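Side-chain contacts in lysozyme inhibitor LprI-like N-terminal domain-containing protein (Pseudomonas putida, PDB 3GI7), which is of unknown function but carries a domain like that of the lysozyme inhibitor LprI, and so may act on lysozyme: residues V76-E81 against N86-A91; S36-L41 against S57-A62. All coordinates share one frame; numbering follows the deposited sequence.

Interaction 1 of 2, residues V76-E81 against N86-A91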
ATOM      1  N   VAL A  76       7.818 -11.492  12.175  1.00 17.78           N
ATOM      2  CA  VAL A  76       9.060 -11.114  11.479  1.00 15.83           C
ATOM      3  C   VAL A  76       9.471  -9.695  11.810  1.00 19.62           C
ATOM      4  O   VAL A  76      10.647  -9.417  12.163  1.00 18.56           O
ATOM      5  CB  VAL A  76       8.894 -11.247   9.962  1.00 17.34           C
ATOM      6  CG1 VAL A  76      10.108 -10.754   9.203  1.00 18.73           C
ATOM      7  CG2 VAL A  76       8.543 -12.699   9.579  1.00 16.95           C
ATOM      8  N   GLU A  77       8.534  -8.742  11.681  1.00 18.01           N
ATOM      9  CA  GLU A  77       8.917  -7.349  11.870  1.00 18.02           C
ATOM     10  C   GLU A  77       9.492  -7.091  13.258  1.00 20.74           C
ATOM     11  O   GLU A  77      10.393  -6.269  13.379  1.00 22.52           O
ATOM     12  CB  GLU A  77       7.737  -6.419  11.606  1.00 19.19           C
ATOM     13  CG  GLU A  77       7.324  -6.441  10.173  1.00 23.41           C
ATOM     14  CD  GLU A  77       6.511  -5.235   9.763  1.00 30.81           C
ATOM     15  OE1 GLU A  77       6.646  -4.175  10.379  1.00 32.18           O
ATOM     16  OE2 GLU A  77       5.723  -5.392   8.844  1.00 28.07           O
ATOM     17  N   THR A  78       8.989  -7.799  14.283  1.00 18.88           N
ATOM     18  CA  THR A  78       9.409  -7.608  15.668  1.00 20.53           C
ATOM     19  C   THR A  78      10.500  -8.593  16.134  1.00 20.48           C
ATOM     20  O   THR A  78      10.788  -8.746  17.327  1.00 23.81           O
ATOM     21  CB  THR A  78       8.200  -7.682  16.589  1.00 20.53           C
ATOM     22  OG1 THR A  78       7.565  -8.985  16.492  1.00 20.38           O
ATOM     23  CG2 THR A  78       7.227  -6.573  16.225  1.00 21.52           C
ATOM     24  N   HIS A  79      11.099  -9.302  15.185  1.00 19.23           N
ATOM     25  CA  HIS A  79      11.975 -10.404  15.536  1.00 19.07           C
ATOM     26  C   HIS A  79      13.165  -9.991  16.424  1.00 22.72           C
ATOM     27  O   HIS A  79      13.678 -10.833  17.158  1.00 23.66           O
ATOM     28  CB  HIS A  79      12.505 -11.113  14.277  1.00 17.51           C
ATOM     29  CG  HIS A  79      13.595 -10.354  13.594  1.00 19.95           C
ATOM     30  ND1 HIS A  79      14.932 -10.595  13.845  1.00 20.75           N
ATOM     31  CD2 HIS A  79      13.558  -9.293  12.749  1.00 24.57           C
ATOM     32  CE1 HIS A  79      15.668  -9.751  13.145  1.00 25.51           C
ATOM     33  NE2 HIS A  79      14.861  -8.966  12.446  1.00 26.87           N
ATOM     34  N   ALA A  80      13.623  -8.743  16.308  1.00 20.72           N
ATOM     35  CA  ALA A  80      14.848  -8.284  17.003  1.00 22.66           C
ATOM     36  C   ALA A  80      14.478  -7.764  18.383  1.00 24.09           C
ATOM     37  O   ALA A  80      15.353  -7.442  19.190  1.00 27.26           O
ATOM     38  CB  ALA A  80      15.568  -7.172  16.190  1.00 23.67           C
ATOM     39  N   GLU A  81      13.191  -7.664  18.679  1.00 19.18           N
ATOM     40  CA  GLU A  81      12.771  -7.138  19.968  1.00 22.23           C
ATOM     41  C   GLU A  81      12.474  -8.303  20.892  1.00 21.74           C
ATOM     42  O   GLU A  81      12.291  -9.446  20.454  1.00 21.89           O
ATOM     43  CB  GLU A  81      11.569  -6.190  19.870  1.00 22.83           C
ATOM     44  CG  GLU A  81      11.693  -5.079  18.869  1.00 30.03           C
ATOM     45  CD  GLU A  81      12.711  -4.057  19.249  1.00 36.30           C
ATOM     46  OE1 GLU A  81      13.243  -4.081  20.391  1.00 39.17           O
ATOM     47  OE2 GLU A  81      12.980  -3.202  18.390  1.00 44.23           O
ATOM     48  N   ASN A  86       8.729  -3.114  26.404  1.00 17.61           N
ATOM     49  CA  ASN A  86       8.085  -1.882  25.941  1.00 20.12           C
ATOM     50  C   ASN A  86       8.266  -1.748  24.420  1.00 20.43           C
ATOM     51  O   ASN A  86       7.281  -1.544  23.713  1.00 18.63           O
ATOM     52  CB  ASN A  86       8.652  -0.654  26.654  1.00 19.66           C
ATOM     53  CG  ASN A  86       8.176  -0.514  28.087  1.00 17.60           C
ATOM     54  OD1 ASN A  86       7.881  -1.493  28.780  1.00 20.49           O
ATOM     55  ND2 ASN A  86       8.051   0.713  28.521  1.00 18.77           N
ATOM     56  N   ALA A  87       9.513  -1.900  23.936  1.00 19.41           N
ATOM     57  CA  ALA A  87       9.871  -1.728  22.551  1.00 20.96           C
ATOM     58  C   ALA A  87       9.150  -2.743  21.676  1.00 20.10           C
ATOM     59  O   ALA A  87       8.692  -2.407  20.569  1.00 19.21           O
ATOM     60  CB  ALA A  87      11.405  -1.834  22.341  1.00 19.78           C
ATOM     61  N   TYR A  88       9.039  -3.970  22.173  1.00 21.36           N
ATOM     62  CA  TYR A  88       8.344  -5.018  21.465  1.00 19.64           C
ATOM     63  C   TYR A  88       6.858  -4.727  21.368  1.00 18.62           C
ATOM     64  O   TYR A  88       6.251  -4.863  20.287  1.00 19.31           O
ATOM     65  CB  TYR A  88       8.540  -6.338  22.138  1.00 19.97           C
ATOM     66  CG  TYR A  88       7.788  -7.493  21.509  1.00 19.29           C
ATOM     67  CD1 TYR A  88       6.461  -7.749  21.845  1.00 18.45           C
ATOM     68  CD2 TYR A  88       8.424  -8.358  20.617  1.00 23.35           C
ATOM     69  CE1 TYR A  88       5.781  -8.830  21.318  1.00 20.12           C
ATOM     70  CE2 TYR A  88       7.743  -9.454  20.055  1.00 20.62           C
ATOM     71  CZ  TYR A  88       6.423  -9.661  20.415  1.00 25.20           C
ATOM     72  OH  TYR A  88       5.763 -10.725  19.947  1.00 24.72           O
ATOM     73  N   GLN A  89       6.262  -4.337  22.478  1.00 16.34           N
ATOM     74  CA  GLN A  89       4.823  -4.028  22.447  1.00 18.44           C
ATOM     75  C   GLN A  89       4.486  -2.854  21.512  1.00 20.16           C
ATOM     76  O   GLN A  89       3.498  -2.915  20.764  1.00 20.38           O
ATOM     77  CB  GLN A  89       4.310  -3.702  23.828  1.00 20.52           C
ATOM     78  CG  GLN A  89       4.346  -4.801  24.813  1.00 23.73           C
ATOM     79  CD  GLN A  89       3.708  -6.017  24.312  1.00 27.76           C
ATOM     80  OE1 GLN A  89       4.349  -7.083  24.188  1.00 33.00           O
ATOM     81  NE2 GLN A  89       2.427  -5.917  24.057  1.00 32.27           N
ATOM     82  N   ILE A  90       5.286  -1.792  21.563  1.00 17.30           N
ATOM     83  CA  ILE A  90       5.104  -0.638  20.684  1.00 18.41           C
ATOM     84  C   ILE A  90       5.261  -1.075  19.211  1.00 20.76           C
ATOM     85  O   ILE A  90       4.461  -0.679  18.344  1.00 18.46           O
ATOM     86  CB  ILE A  90       6.088   0.496  21.051  1.00 19.72           C
ATOM     87  CG1 ILE A  90       5.732   1.100  22.428  1.00 19.51           C
ATOM     88  CG2 ILE A  90       6.178   1.525  19.912  1.00 19.11           C
ATOM     89  CD1 ILE A  90       6.842   1.903  23.059  1.00 18.65           C
ATOM     90  N   ALA A  91       6.303  -1.853  18.913  1.00 17.65           N
ATOM     91  CA  ALA A  91       6.545  -2.323  17.547  1.00 20.14           C
ATOM     92  C   ALA A  91       5.414  -3.236  17.041  1.00 18.50           C
ATOM     93  O   ALA A  91       4.952  -3.085  15.868  1.00 19.10           O
ATOM     94  CB  ALA A  91       7.896  -3.041  17.441  1.00 19.10           C
TER
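T78 and Y88 make the close-packed end of this contact. T78 CB points across the gap, and its two branches part there. The hydroxyl goes to the ring: OG1 of T78 lies 3.6 Å from CE2 of Y88, and the two side chains cross at a slant. The methyl goes to the next turn of the helix, where CG2 of T78 sits 3.8 Å from CB of A91. The T78 torsion (chi1 61°) sets OG1 between the backbone N and the carbonyl carbon. From there OG1 hydrogen-bonds to the carbonyl oxygen of C74, a turn back. This bond satisfies a buried hydroxyl that packs against the Y88 ring. The two segments lie at the bend of a helical hairpin, where helix 55-77 ends and helix 86-111 begins. T78 is the first residue to leave the helical path, and a type I beta turn runs from T78 to E81, closed by a bond from E81 N to T78 O of 3.0 Å. The disulfide C74-C95 also ties these two helices. At the looser end, CB of E81 sits at the ring edge, 3.9 Å from CD2 of Y88. The chain then bends at chi2 (-69°) and takes the carboxylate to A87, where OE1 of E81 is 3.5 Å from A87 CB. This is contact with a methyl group, and no hydrogen bond crosses between the segments. E81 and A87 are both partly exposed. Replacing Y88 by an alanine would probably open a gap beside T78 and leave E81 CB without the ring edge. The turn also meets the second subunit, where H79 ND1 hydrogen-bonds to E52 of that subunit.

Interaction 2 of 2, residues S36-L41 against S57-A62. With SO4 (sulfate ion), chain D.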
ATOM      1  N   SER A  36     -15.231  -1.964  10.770  1.00 22.26           N
ATOM      2  CA  SER A  36     -16.234  -1.141  10.084  1.00 24.01           C
ATOM      3  C   SER A  36     -16.104  -1.242   8.576  1.00 24.09           C
ATOM      4  O   SER A  36     -17.125  -1.304   7.850  1.00 22.96           O
ATOM      5  CB  SER A  36     -16.141   0.326  10.490  1.00 24.73           C
ATOM      6  OG  SER A  36     -16.412   0.436  11.866  1.00 36.71           O
ATOM      7  N   ALA A  37     -14.866  -1.233   8.090  1.00 21.71           N
ATOM      8  CA  ALA A  37     -14.628  -1.384   6.658  1.00 20.76           C
ATOM      9  C   ALA A  37     -15.098  -2.743   6.154  1.00 21.05           C
ATOM     10  O   ALA A  37     -15.679  -2.820   5.062  1.00 22.56           O
ATOM     11  CB  ALA A  37     -13.129  -1.158   6.297  1.00 16.06           C
ATOM     12  N   TYR A  38     -14.830  -3.801   6.925  1.00 19.86           N
ATOM     13  CA  TYR A  38     -15.245  -5.153   6.564  1.00 19.00           C
ATOM     14  C   TYR A  38     -16.801  -5.238   6.490  1.00 20.19           C
ATOM     15  O   TYR A  38     -17.372  -5.740   5.515  1.00 20.93           O
ATOM     16  CB  TYR A  38     -14.705  -6.125   7.580  1.00 19.01           C
ATOM     17  CG  TYR A  38     -15.107  -7.536   7.310  1.00 19.24           C
ATOM     18  CD1 TYR A  38     -14.359  -8.338   6.483  1.00 18.81           C
ATOM     19  CD2 TYR A  38     -16.314  -8.039   7.814  1.00 23.22           C
ATOM     20  CE1 TYR A  38     -14.759  -9.672   6.206  1.00 20.94           C
ATOM     21  CE2 TYR A  38     -16.733  -9.340   7.534  1.00 23.84           C
ATOM     22  CZ  TYR A  38     -15.961 -10.138   6.720  1.00 26.12           C
ATOM     23  OH  TYR A  38     -16.356 -11.393   6.442  1.00 23.31           O
ATOM     24  N   ASP A  39     -17.457  -4.691   7.500  1.00 21.13           N
ATOM     25  CA  ASP A  39     -18.907  -4.772   7.631  1.00 21.90           C
ATOM     26  C   ASP A  39     -19.549  -4.014   6.452  1.00 22.54           C
ATOM     27  O   ASP A  39     -20.540  -4.464   5.882  1.00 19.52           O
ATOM     28  CB  ASP A  39     -19.370  -4.136   8.968  1.00 22.21           C
ATOM     29  CG  ASP A  39     -19.050  -4.985  10.204  1.00 21.56           C
ATOM     30  OD1 ASP A  39     -18.670  -6.154  10.107  1.00 29.40           O
ATOM     31  OD2 ASP A  39     -19.237  -4.471  11.305  1.00 31.77           O
ATOM     32  N   GLU A  40     -18.971  -2.862   6.131  1.00 21.73           N
ATOM     33  CA  GLU A  40     -19.458  -2.056   5.028  0.50 23.15           C
ATOM     34  C   GLU A  40     -19.185  -2.712   3.663  1.00 22.02           C
ATOM     35  O   GLU A  40     -20.008  -2.583   2.749  1.00 20.91           O
ATOM     36  CB  GLU A  40     -18.914  -0.633   5.105  0.50 23.81           C
ATOM     37  CG  GLU A  40     -19.466   0.155   6.295  0.50 30.71           C
ATOM     38  CD  GLU A  40     -18.910   1.575   6.401  0.50 37.37           C
ATOM     39  OE1 GLU A  40     -19.719   2.532   6.449  0.50 47.85           O
ATOM     40  OE2 GLU A  40     -17.675   1.735   6.434  0.50 39.90           O
ATOM     41  N   LEU A  41     -18.083  -3.440   3.518  1.00 19.75           N
ATOM     42  CA  LEU A  41     -17.818  -4.156   2.262  1.00 17.99           C
ATOM     43  C   LEU A  41     -18.906  -5.213   2.013  1.00 18.31           C
ATOM     44  O   LEU A  41     -19.391  -5.363   0.891  1.00 17.63           O
ATOM     45  CB  LEU A  41     -16.459  -4.855   2.274  1.00 19.44           C
ATOM     46  CG  LEU A  41     -16.209  -5.876   1.174  1.00 18.21           C
ATOM     47  CD1 LEU A  41     -16.135  -5.247  -0.212  1.00 17.78           C
ATOM     48  CD2 LEU A  41     -14.914  -6.699   1.484  1.00 23.54           C
ATOM     49  N   SER A  57     -18.961 -16.026   1.917  1.00 19.49           N
ATOM     50  CA  SER A  57     -18.062 -17.009   2.530  0.50 21.81           C
ATOM     51  C   SER A  57     -16.615 -16.808   2.058  1.00 21.35           C
ATOM     52  O   SER A  57     -15.671 -16.974   2.839  1.00 22.07           O
ATOM     53  CB  SER A  57     -18.520 -18.444   2.257  0.50 22.79           C
ATOM     54  OG  SER A  57     -19.669 -18.744   3.036  0.50 21.36           O
ATOM     55  N   ARG A  58     -16.447 -16.457   0.786  1.00 18.58           N
ATOM     56  CA  ARG A  58     -15.092 -16.190   0.242  1.00 20.39           C
ATOM     57  C   ARG A  58     -14.468 -14.968   0.882  1.00 18.65           C
ATOM     58  O   ARG A  58     -13.247 -14.966   1.178  1.00 17.45           O
ATOM     59  CB  ARG A  58     -15.124 -16.028  -1.250  1.00 18.93           C
ATOM     60  CG  ARG A  58     -15.162 -17.340  -2.015  1.00 26.86           C
ATOM     61  CD  ARG A  58     -15.489 -16.999  -3.453  1.00 30.15           C
ATOM     62  NE  ARG A  58     -15.343 -18.132  -4.351  1.00 35.49           N
ATOM     63  CZ  ARG A  58     -15.746 -18.147  -5.618  1.00 40.15           C
ATOM     64  NH1 ARG A  58     -16.379 -17.097  -6.165  1.00 40.86           N
ATOM     65  NH2 ARG A  58     -15.530 -19.240  -6.338  1.00 46.93           N
ATOM     66  N   ILE A  59     -15.276 -13.931   1.107  1.00 16.77           N
ATOM     67  CA  ILE A  59     -14.799 -12.722   1.766  1.00 18.14           C
ATOM     68  C   ILE A  59     -14.391 -13.022   3.212  1.00 21.10           C
ATOM     69  O   ILE A  59     -13.323 -12.605   3.665  1.00 18.93           O
ATOM     70  CB  ILE A  59     -15.832 -11.562   1.728  1.00 18.20           C
ATOM     71  CG1 ILE A  59     -16.007 -11.082   0.278  1.00 21.40           C
ATOM     72  CG2 ILE A  59     -15.418 -10.389   2.702  1.00 18.63           C
ATOM     73  CD1 ILE A  59     -17.269 -10.231   0.044  1.00 19.19           C
ATOM     74  N   GLU A  60     -15.218 -13.800   3.912  1.00 20.94           N
ATOM     75  CA  GLU A  60     -14.900 -14.204   5.277  1.00 19.71           C
ATOM     76  C   GLU A  60     -13.656 -15.098   5.345  1.00 19.73           C
ATOM     77  O   GLU A  60     -12.803 -14.868   6.199  1.00 20.50           O
ATOM     78  CB  GLU A  60     -16.118 -14.901   5.900  1.00 21.72           C
ATOM     79  CG  GLU A  60     -15.940 -15.209   7.347  1.00 21.96           C
ATOM     80  CD  GLU A  60     -17.226 -15.837   7.898  1.00 33.75           C
ATOM     81  OE1 GLU A  60     -17.688 -16.835   7.332  1.00 42.67           O
ATOM     82  OE2 GLU A  60     -17.788 -15.269   8.821  1.00 32.46           O
ATOM     83  N   ALA A  61     -13.508 -16.044   4.413  1.00 19.94           N
ATOM     84  CA  ALA A  61     -12.340 -16.923   4.378  1.00 22.42           C
ATOM     85  C   ALA A  61     -11.050 -16.128   4.156  1.00 20.43           C
ATOM     86  O   ALA A  61     -10.048 -16.369   4.825  1.00 21.09           O
ATOM     87  CB  ALA A  61     -12.484 -18.020   3.307  1.00 20.17           C
ATOM     88  N   ALA A  62     -11.085 -15.198   3.202  1.00 20.56           N
ATOM     89  CA  ALA A  62      -9.931 -14.332   2.906  1.00 20.16           C
ATOM     90  C   ALA A  62      -9.530 -13.529   4.132  1.00 19.83           C
ATOM     91  O   ALA A  62      -8.348 -13.443   4.471  1.00 17.83           O
ATOM     92  CB  ALA A  62     -10.249 -13.390   1.727  1.00 16.49           C
TER
HETATM   93  S   SO4 D 202     -13.790 -21.262  -3.577  0.50 59.25           S
HETATM   94  O1  SO4 D 202     -12.738 -21.526  -2.597  0.50 54.54           O
HETATM   95  O2  SO4 D 202     -13.377 -21.574  -4.942  0.50 51.44           O
HETATM   96  O3  SO4 D 202     -14.947 -22.081  -3.243  0.50 55.93           O
HETATM   97  O4  SO4 D 202     -14.123 -19.851  -3.480  0.50 45.85           O
HETATM   98  O   HOH W   1     -18.648 -12.319   7.396  1.00 36.08           O
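Y38 and L41 of helix 17-49 meet I59 and E60 of helix 55-77. R58 takes no part in this packing. Its chain extends toward a sulfate ion, probably from the crystallisation liquor, but the details of that contact are doubtful. I59 is next and is buried. CG2, anti to the backbone N, touches two side chains. It lies 3.6 Å from CE1 of Y38, with the two side chains at a slant. It also meets L41 tip to tip, CG2 of I59 to CD2 of L41 at 3.9 Å. I42 and M45 of helix 17-49 also pack on I59. E60 follows, on the exposed side. OH of Y38 approaches E60 CA at 3.4 Å, with CA at the edge of the ring, near its plane. One water lies 2.6 Å from Y38 OH and makes a weak, long hydrogen bond to OE2 of E60. The ring and carboxylate planes are nearly parallel, 17° apart. The axes of segments 36-41 and 57-62 come within 11.7 Å, at 162° between their directions, close to antiparallel. Helix 86-111 completes the packing, with L107 against Y38 and L41. This is typical of an up-down-up three-helix bundle.

Both interactions use helix 55-77, but at different ends and against different helices. Interaction 1 joins its C-terminal end and the turn beyond to the start of helix 86-111. Interaction 2 joins its N-terminal half to helix 17-49. Their centres are 29 Å apart, on opposite sides of the chain's centre, and their nearest atoms are about 17 Å apart. Interaction 1 is a surface contact between neighbours in sequence. Interaction 2 is partly buried and has 15 residues between its segments, 10 of them helical. Each has a tyrosine. In 76-81/86-91 it meets a hydroxyl and an aliphatic carbon; in 36-41/57-62 it meets an isoleucine methyl and a water. Both also touch the second subunit.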